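3-oxoacyl-(Acyl-carrier protein) synthase (Burkholderia xenovorans, PDB 4EFI) probably catalyses the condensation that forms 3-oxoacyl-(acyl-carrier protein), as an acyltransferase of the ketoacyl synthase III family with the thiolase fold. Local coordinates at residues A104-L109 against A121-L126; L205-G210 against E229-D234; P292-E297 against T311-D316. All coordinates share one frame; numbering follows the deposited sequence. Where two conformers were deposited one is given.

Contact 1 (A104-L109 against A121-L126)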
loop_
_atom_site.group_PDB
_atom_site.type_symbol
_atom_site.label_atom_id
_atom_site.label_comp_id
_atom_site.label_asym_id
_atom_site.label_seq_id
_atom_site.Cartn_x
_atom_site.Cartn_y
_atom_site.Cartn_z
ATOM N N ALA A 104 -2.246 -19.419 -6.041
ATOM C CA ALA A 104 -2.304 -17.996 -5.787
ATOM C C ALA A 104 -3.675 -17.552 -5.267
ATOM O O ALA A 104 -4.724 -18.062 -5.677
ATOM C CB ALA A 104 -1.968 -17.248 -7.056
ATOM N N THR A 105 -3.666 -16.555 -4.408
ATOM C CA THR A 105 -4.888 -16.054 -3.789
ATOM C C THR A 105 -5.786 -15.343 -4.812
ATOM O O THR A 105 -7.013 -15.266 -4.635
ATOM C CB THR A 105 -4.522 -15.173 -2.572
ATOM O OG1 THR A 105 -3.863 -15.986 -1.593
ATOM C CG2 THR A 105 -5.744 -14.561 -1.910
ATOM N N ALA A 106 -5.203 -14.853 -5.907
ATOM C CA ALA A 106 -6.035 -14.273 -6.957
ATOM C C ALA A 106 -7.048 -15.281 -7.477
ATOM O O ALA A 106 -8.144 -14.899 -7.854
ATOM C CB ALA A 106 -5.169 -13.742 -8.080
ATOM N N PHE A 107 -6.708 -16.565 -7.491
ATOM C CA PHE A 107 -7.663 -17.588 -7.945
ATOM C C PHE A 107 -8.794 -17.766 -6.950
ATOM O O PHE A 107 -9.956 -17.951 -7.343
ATOM C CB PHE A 107 -6.956 -18.926 -8.197
ATOM C CG PHE A 107 -6.028 -18.877 -9.358
ATOM C CD1 PHE A 107 -6.533 -18.894 -10.650
ATOM C CD2 PHE A 107 -4.668 -18.780 -9.169
ATOM C CE1 PHE A 107 -5.706 -18.790 -11.726
ATOM C CE2 PHE A 107 -3.831 -18.676 -10.254
ATOM C CZ PHE A 107 -4.366 -18.685 -11.541
ATOM N N VAL A 108 -8.480 -17.665 -5.668
ATOM C CA VAL A 108 -9.499 -17.740 -4.635
ATOM C C VAL A 108 -10.452 -16.550 -4.780
ATOM O O VAL A 108 -11.679 -16.690 -4.674
ATOM C CB VAL A 108 -8.866 -17.694 -3.242
ATOM C CG1 VAL A 108 -9.943 -17.669 -2.167
ATOM C CG2 VAL A 108 -7.926 -18.860 -3.061
ATOM N N LEU A 109 -9.897 -15.351 -4.966
ATOM C CA LEU A 109 -10.728 -14.163 -5.158
ATOM C C LEU A 109 -11.575 -14.265 -6.418
ATOM O O LEU A 109 -12.753 -13.873 -6.420
ATOM C CB LEU A 109 -9.864 -12.916 -5.192
ATOM C CG LEU A 109 -9.317 -12.454 -3.840
ATOM C CD1 LEU A 109 -8.126 -11.551 -4.016
ATOM C CD2 LEU A 109 -10.409 -11.718 -3.045
ATOM N N ALA A 121 -5.818 -13.684 -13.528
ATOM C CA ALA A 121 -5.646 -13.800 -12.085
ATOM C C ALA A 121 -4.151 -13.835 -11.761
ATOM O O ALA A 121 -3.473 -14.823 -12.017
ATOM C CB ALA A 121 -6.351 -15.056 -11.589
ATOM N N LEU A 122 -3.637 -12.754 -11.193
ATOM C CA LEU A 122 -2.194 -12.634 -10.967
ATOM C C LEU A 122 -1.906 -12.217 -9.538
ATOM O O LEU A 122 -2.353 -11.136 -9.131
ATOM C CB LEU A 122 -1.624 -11.571 -11.914
ATOM C CG LEU A 122 -1.726 -11.932 -13.400
ATOM C CD1 LEU A 122 -1.299 -10.740 -14.258
ATOM C CD2 LEU A 122 -0.857 -13.153 -13.730
ATOM N N ASP A 123 -1.165 -13.020 -8.784
ATOM C CA ASP A 123 -0.616 -12.607 -7.488
ATOM C C ASP A 123 0.764 -12.012 -7.751
ATOM O O ASP A 123 1.635 -12.698 -8.309
ATOM C CB ASP A 123 -0.387 -13.815 -6.533
ATOM C CG ASP A 123 -1.600 -14.226 -5.681
ATOM O OD1 ASP A 123 -2.724 -13.909 -6.055
ATOM O OD2 ASP A 123 -1.389 -14.956 -4.662
ATOM N N ILE A 124 1.011 -10.808 -7.259
ATOM C CA ILE A 124 2.309 -10.134 -7.362
ATOM C C ILE A 124 2.818 -9.767 -5.967
ATOM O O ILE A 124 2.080 -9.186 -5.157
ATOM C CB ILE A 124 2.185 -8.865 -8.191
ATOM C CG1 ILE A 124 1.672 -9.224 -9.572
ATOM C CG2 ILE A 124 3.523 -8.129 -8.231
ATOM C CD1 ILE A 124 1.541 -7.998 -10.508
ATOM N N ASN A 125 4.043 -10.176 -5.652
ATOM C CA ASN A 125 4.637 -9.903 -4.340
ATOM C C ASN A 125 5.384 -8.584 -4.276
ATOM O O ASN A 125 6.547 -8.495 -4.647
ATOM C CB ASN A 125 5.570 -11.040 -3.922
ATOM C CG ASN A 125 6.139 -10.860 -2.521
ATOM O OD1 ASN A 125 5.804 -9.902 -1.805
ATOM N ND2 ASN A 125 6.965 -11.794 -2.102
ATOM N N LEU A 126 4.681 -7.567 -3.819
ATOM C CA LEU A 126 5.270 -6.261 -3.553
ATOM C C LEU A 126 4.757 -5.779 -2.223
ATOM O O LEU A 126 3.661 -6.157 -1.781
ATOM C CB LEU A 126 4.863 -5.255 -4.623
ATOM C CG LEU A 126 5.510 -5.440 -5.983
ATOM C CD1 LEU A 126 4.757 -4.594 -7.006
ATOM C CD2 LEU A 126 6.995 -5.083 -5.945
#

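Contact 2 (L205-G210 against E229-D234)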
loop_
_atom_site.group_PDB
_atom_site.type_symbol
_atom_site.label_atom_id
_atom_site.label_comp_id
_atom_site.label_asym_id
_atom_site.label_seq_id
_atom_site.Cartn_x
_atom_site.Cartn_y
_atom_site.Cartn_z
ATOM N N LEU A 205 15.283 -5.284 4.879
ATOM C CA LEU A 205 13.850 -5.408 5.139
ATOM C C LEU A 205 13.455 -6.758 4.570
ATOM O O LEU A 205 13.300 -6.936 3.348
ATOM C CB LEU A 205 13.072 -4.263 4.476
ATOM C CG LEU A 205 11.953 -3.645 5.312
ATOM C CD1 LEU A 205 11.347 -2.408 4.619
ATOM C CD2 LEU A 205 10.896 -4.696 5.615
ATOM N N ILE A 206 13.335 -7.739 5.469
ATOM C CA ILE A 206 13.336 -9.130 5.063
ATOM C C ILE A 206 12.701 -10.008 6.146
ATOM O O ILE A 206 12.813 -9.713 7.323
ATOM C CB ILE A 206 14.799 -9.601 4.736
ATOM C CG1 ILE A 206 14.820 -11.046 4.225
ATOM C CG2 ILE A 206 15.707 -9.451 5.933
ATOM C CD1 ILE A 206 16.092 -11.374 3.457
ATOM N N VAL A 207 12.034 -11.075 5.701
ATOM C CA VAL A 207 11.675 -12.183 6.598
ATOM C C VAL A 207 12.691 -13.316 6.308
ATOM O O VAL A 207 12.652 -13.932 5.242
ATOM C CB VAL A 207 10.229 -12.657 6.357
ATOM C CG1 VAL A 207 9.913 -13.868 7.204
ATOM C CG2 VAL A 207 9.257 -11.533 6.672
ATOM N N PRO A 208 13.642 -13.556 7.202
ATOM C CA PRO A 208 14.733 -14.479 6.861
ATOM C C PRO A 208 14.289 -15.897 6.502
ATOM O O PRO A 208 14.830 -16.475 5.542
ATOM C CB PRO A 208 15.595 -14.466 8.123
ATOM C CG PRO A 208 15.428 -13.060 8.627
ATOM C CD PRO A 208 13.948 -12.814 8.441
ATOM N N SER A 209 13.360 -16.459 7.272
ATOM C CA SER A 209 12.949 -17.857 7.135
ATOM C C SER A 209 11.461 -17.919 6.862
ATOM O O SER A 209 10.673 -17.118 7.402
ATOM C CB SER A 209 13.254 -18.642 8.403
ATOM O OG SER A 209 14.646 -18.892 8.523
ATOM N N GLY A 210 11.057 -18.888 6.042
ATOM C CA GLY A 210 9.653 -19.034 5.703
ATOM C C GLY A 210 9.449 -19.273 4.230
ATOM O O GLY A 210 8.360 -19.679 3.824
ATOM N N GLU A 229 11.717 -16.281 11.610
ATOM C CA GLU A 229 10.448 -16.387 10.906
ATOM C C GLU A 229 9.666 -15.085 10.919
ATOM O O GLU A 229 8.593 -15.009 10.356
ATOM C CB GLU A 229 9.590 -17.510 11.486
ATOM C CG GLU A 229 10.093 -18.918 11.159
ATOM C CD GLU A 229 11.342 -19.310 11.937
ATOM O OE1 GLU A 229 11.486 -18.898 13.108
ATOM O OE2 GLU A 229 12.183 -20.043 11.369
ATOM N N CYS A 230 10.218 -14.054 11.542
ATOM C CA CYS A 230 9.532 -12.765 11.632
ATOM C C CYS A 230 10.225 -11.666 10.837
ATOM O O CYS A 230 11.383 -11.789 10.416
ATOM C CB CYS A 230 9.426 -12.347 13.097
ATOM S SG CYS A 230 8.523 -13.541 14.148
ATOM N N LEU A 231 9.512 -10.580 10.639
ATOM C CA LEU A 231 10.011 -9.449 9.898
ATOM C C LEU A 231 11.180 -8.796 10.606
ATOM O O LEU A 231 11.108 -8.480 11.790
ATOM C CB LEU A 231 8.880 -8.431 9.727
ATOM C CG LEU A 231 9.216 -7.161 8.962
ATOM C CD1 LEU A 231 9.526 -7.472 7.524
ATOM C CD2 LEU A 231 8.046 -6.159 9.058
ATOM N N PHE A 232 12.246 -8.589 9.832
ATOM C CA PHE A 232 13.417 -7.826 10.246
ATOM C C PHE A 232 13.488 -6.519 9.469
ATOM O O PHE A 232 13.324 -6.497 8.264
ATOM C CB PHE A 232 14.698 -8.635 9.992
ATOM C CG PHE A 232 15.955 -7.842 10.213
ATOM C CD1 PHE A 232 16.497 -7.730 11.487
ATOM C CD2 PHE A 232 16.577 -7.180 9.161
ATOM C CE1 PHE A 232 17.620 -6.998 11.709
ATOM C CE2 PHE A 232 17.713 -6.438 9.383
ATOM C CZ PHE A 232 18.239 -6.348 10.658
ATOM N N MET A 233 13.735 -5.434 10.185
ATOM C CA MET A 233 13.951 -4.135 9.567
ATOM C C MET A 233 15.173 -3.465 10.146
ATOM O O MET A 233 15.293 -3.326 11.370
ATOM C CB MET A 233 12.759 -3.210 9.820
ATOM C CG MET A 233 11.450 -3.796 9.447
ATOM S SD MET A 233 10.085 -2.638 9.767
ATOM C CE MET A 233 10.452 -1.329 8.596
ATOM N N ASP A 234 16.080 -3.029 9.281
ATOM C CA ASP A 234 17.205 -2.197 9.699
ATOM C C ASP A 234 16.766 -0.746 9.553
ATOM O O ASP A 234 16.836 -0.171 8.467
ATOM C CB ASP A 234 18.451 -2.477 8.833
ATOM C CG ASP A 234 19.696 -1.771 9.339
ATOM O OD1 ASP A 234 19.569 -0.637 9.824
ATOM O OD2 ASP A 234 20.797 -2.361 9.250
HETATM O O HOH W 1 8.112 -16.873 8.120
#

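Contact 3 (P292-E297 against T311-D316)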
loop_
_atom_site.group_PDB
_atom_site.type_symbol
_atom_site.label_atom_id
_atom_site.label_comp_id
_atom_site.label_asym_id
_atom_site.label_seq_id
_atom_site.Cartn_x
_atom_site.Cartn_y
_atom_site.Cartn_z
ATOM N N PRO A 292 -1.644 13.951 3.558
ATOM C CA PRO A 292 -2.546 13.309 4.531
ATOM C C PRO A 292 -1.870 12.200 5.334
ATOM O O PRO A 292 -0.958 11.525 4.860
ATOM C CB PRO A 292 -3.642 12.726 3.637
ATOM C CG PRO A 292 -3.631 13.643 2.411
ATOM C CD PRO A 292 -2.190 13.898 2.191
ATOM N N VAL A 293 -2.334 12.033 6.563
ATOM C CA VAL A 293 -1.789 11.036 7.476
ATOM C C VAL A 293 -2.947 10.351 8.180
ATOM O O VAL A 293 -3.858 11.011 8.704
ATOM C CB VAL A 293 -0.864 11.686 8.539
ATOM C CG1 VAL A 293 -0.397 10.666 9.557
ATOM C CG2 VAL A 293 0.342 12.316 7.860
ATOM N N ASN A 294 -2.924 9.030 8.199
ATOM C CA ASN A 294 -3.913 8.243 8.949
ATOM C C ASN A 294 -3.255 7.152 9.785
ATOM O O ASN A 294 -3.934 6.282 10.339
ATOM C CB ASN A 294 -5.013 7.658 8.050
ATOM C CG ASN A 294 -4.508 6.558 7.135
ATOM O OD1 ASN A 294 -3.317 6.269 7.101
ATOM N ND2 ASN A 294 -5.409 5.952 6.373
ATOM N N ILE A 295 -1.943 7.247 9.965
ATOM C CA ILE A 295 -1.174 6.265 10.714
ATOM C C ILE A 295 -1.619 6.248 12.176
ATOM O O ILE A 295 -1.497 5.232 12.875
ATOM C CB ILE A 295 0.347 6.539 10.518
ATOM C CG1 ILE A 295 1.154 5.246 10.705
ATOM C CG2 ILE A 295 0.785 7.665 11.407
ATOM C CD1 ILE A 295 2.654 5.414 10.571
ATOM N N GLY A 296 -2.159 7.356 12.661
ATOM C CA GLY A 296 -2.635 7.390 14.024
ATOM C C GLY A 296 -3.727 6.398 14.371
ATOM O O GLY A 296 -3.828 5.943 15.520
ATOM N N GLU A 297 -4.579 6.095 13.399
ATOM C CA GLU A 297 -5.714 5.204 13.638
ATOM C C GLU A 297 -5.491 3.793 13.108
ATOM O O GLU A 297 -6.159 2.878 13.542
ATOM C CB GLU A 297 -6.999 5.747 12.987
ATOM C CG GLU A 297 -7.449 7.110 13.479
ATOM C CD GLU A 297 -7.682 7.155 14.981
ATOM O OE1 GLU A 297 -8.379 6.266 15.516
ATOM O OE2 GLU A 297 -7.155 8.082 15.628
ATOM N N THR A 311 -9.265 6.291 1.070
ATOM C CA THR A 311 -10.637 6.091 1.539
ATOM C C THR A 311 -10.927 6.796 2.855
ATOM O O THR A 311 -12.026 7.328 3.034
ATOM C CB THR A 311 -11.070 4.602 1.591
ATOM O OG1 THR A 311 -10.331 3.887 2.592
ATOM C CG2 THR A 311 -10.878 3.935 0.255
ATOM N N THR A 312 -9.983 6.822 3.783
ATOM C CA THR A 312 -10.240 7.434 5.074
ATOM C C THR A 312 -10.081 8.953 5.056
ATOM O O THR A 312 -10.727 9.638 5.862
ATOM C CB THR A 312 -9.373 6.853 6.222
ATOM O OG1 THR A 312 -8.010 7.244 6.063
ATOM C CG2 THR A 312 -9.468 5.360 6.297
ATOM N N GLU A 313 -9.250 9.497 4.161
ATOM C CA GLU A 313 -8.958 10.936 4.197
ATOM C C GLU A 313 -9.581 11.729 3.056
ATOM O O GLU A 313 -9.825 12.932 3.227
ATOM C CB GLU A 313 -7.442 11.195 4.222
ATOM C CG GLU A 313 -6.682 10.496 5.340
ATOM C CD GLU A 313 -7.312 10.665 6.697
ATOM O OE1 GLU A 313 -7.347 11.815 7.190
ATOM O OE2 GLU A 313 -7.751 9.664 7.311
ATOM N N LEU A 314 -9.834 11.102 1.912
ATOM C CA LEU A 314 -10.256 11.843 0.727
ATOM C C LEU A 314 -11.659 11.526 0.245
ATOM O O LEU A 314 -12.093 12.088 -0.765
ATOM C CB LEU A 314 -9.258 11.651 -0.426
ATOM C CG LEU A 314 -7.824 12.136 -0.196
ATOM C CD1 LEU A 314 -6.970 11.943 -1.442
ATOM C CD2 LEU A 314 -7.805 13.601 0.217
ATOM N N LYS A 315 -12.417 10.718 0.989
ATOM C CA LYS A 315 -13.780 10.370 0.570
ATOM C C LYS A 315 -14.653 11.585 0.285
ATOM O O LYS A 315 -15.281 11.685 -0.771
ATOM C CB LYS A 315 -14.442 9.502 1.653
ATOM C CG LYS A 315 -15.925 9.198 1.434
ATOM C CD LYS A 315 -16.450 8.253 2.537
ATOM C CE LYS A 315 -17.949 8.041 2.471
ATOM N NZ LYS A 315 -18.376 7.435 1.179
ATOM N N ASP A 316 -14.699 12.523 1.216
ATOM C CA ASP A 316 -15.623 13.634 1.068
ATOM C C ASP A 316 -15.174 14.571 -0.068
ATOM O O ASP A 316 -16.006 15.059 -0.837
ATOM C CB ASP A 316 -15.770 14.431 2.377
ATOM C CG ASP A 316 -16.439 13.639 3.493
ATOM O OD1 ASP A 316 -17.058 12.589 3.229
ATOM O OD2 ASP A 316 -16.350 14.087 4.658
HETATM O O HOH W 2 -6.218 11.980 9.866
#

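Contact 1 (A104-L109 against A121-L126)
Asp123 meets the beginning of helix 105-112 with its whole carboxylate, each oxygen taking one of two successive backbone amides. Thr105 N donates to Asp123 OD2 over 2.8 Å, with an angle of 148° at the hydrogen, and Ala106 N reaches Asp123 OD1 at 2.7 Å in a similarly bent bond. Both donors arrive on the syn side, somewhat out of the carboxylate plane, Thr105 N the more tilted of the two. Held at both oxygens, the group has little freedom to turn about its last torsion. The first torsion (chi1 -87°) sets CG beside the backbone N and roughly anti to the carbonyl carbon, which carries it up to Ala104 CB at the helix start. The arrangement illustrates how a carboxylate from a neighbouring strand can serve the amides of a helix start, where the helix dipole would be expected to favour its negative charge. The hydroxyl of Thr105 turns to another partner, the backbone N of Asn99.

Helix and strand here are consecutive parts of a beta-alpha-beta unit formed by strand 90-94, helix 105-112 and strand 120-124, the last being an outermost strand of its mixed sheet. Their short axes approach to 6.9 Å with directions 138° apart. Phe93, on the adjacent strand 90-94, touches both Thr105 and Asp123.

Alanine methyls pack beside the polar grip. Ala104 CB presses on Asp123 CG at 3.3 Å, while Ala106 CB lies 3.6 Å from Leu122 N and makes an apolar contact with Ala121 CB at 3.9 Å. The same methyl of Ala121 makes a CH-pi contact with Phe107: it sits over one face of the ring, displaced toward the rim, with Ala121 CB 4.1 Å from the ring centroid and nearest to the CE1 corner at 3.8 Å.

Contact 2 (L205-G210 against E229-D234)
Ile206 and Phe232 form an antiparallel hydrogen-bonded pair, Ile206 N donating to Phe232 O at 3.1 Å and Phe232 N to Ile206 O at 2.8 Å, in segments whose directions differ by 168°. The next pair, Leu205 with Met233, is non-hydrogen-bonded, and Leu205 CA sends a CA-H...O contact to Phe232 O. Toward the other end a water takes over, donating to Ser209 O at 2.7 Å and to Glu229 O at 3.0 Å.

On the face of Leu205 and Met233 the two side chains run side by side in the same direction. Leu205 CD2 meets Met233 CG and, more closely, Leu231 CD1 at 3.6 Å; Ile238 of helix 235-257 touches both Leu205 and Met233. On the other face Ile206 CG2 reaches Phe232 CD2 at 4.0 Å, its approach to the ring oblique. Val207 lays CG1 against Glu229 O, and Pro208 CD rests 3.4 Å from Cys230 O.

Asp234 then N-caps helix 235-257 through Glu237 N and forms a salt bridge with Arg222. This is a short two-stranded antiparallel ribbon at the surface, closing a long excursion devoid of helix and strand.

Contact 3 (P292-E297 against T311-D316)
Glu313 reaches across from the end of helix 305-313 to the ring of Pro292, the carbonyl O of Val293 and CB of Asn294. Its CB and CG lie beside one corner of the proline ring, CG coming to 4.1 Å from Pro292 CB, an apolar start for a charged side chain; Leu309 and residues Ala266 and Leu268 of strand 266-269 border the same proline. At chi2 the chain bends (-48°), placing CD beside the backbone, 4.0 Å from Val293 O. From there the two carboxylate oxygens have different tasks. OE1 is linked to Val293 through one water, which donates to Glu313 OE1 at 2.9 Å and to Val293 O at 2.8 Å. OE2 accepts a bond from the hydroxyl of its own neighbour, Thr312 OG1, at 2.7 Å, using the anti lone pair; it also touches Asn294 CB at 3.5 Å.

That hydroxyl is the meeting point of the polar network. Asn294 ND2 donates to Thr312 OG1 at 2.9 Å in a fairly straight bond (158°), with the oxygen close to the amide plane, and the two side chains cross at about a right angle. Leu308 O, four residues back in the same helix, is a second acceptor for the Thr312 hydroxyl, and it competes with Glu313 OE2 for the single proton. The backbone N of Asn294 bonds to Gln271 OE1.

Asn294 occupies the N-cap position of helix 295-298, but its side chain makes no capping bond; its ND2 goes to Thr312 OG1. The result is a loop-to-helix junction in the C-terminal half of the thiolase fold, in which the loop leading into helix 295-298 is tied to the last turn of helix 305-313.

Overall arrangement
None of the three contacts lies in the deep core. Contact 1 is partly buried, whereas contacts 2 and 3 are surface contacts, although contact 3 has its centre only 13 Å from that of the chain and contact 2 lies at 19 Å. They hold different elements: a helix and strand of one crossover, two strands of a small ribbon, and the neighbourhood of two helix ends. Chemistry follows place. Charge meets backbone amides in contact 1, main chain pairs with main chain in contact 2, and side-chain polar groups join each other and, through a water, the backbone in contact 3. Contact 3 lies across the chain's centre from both others, and no two contacts touch.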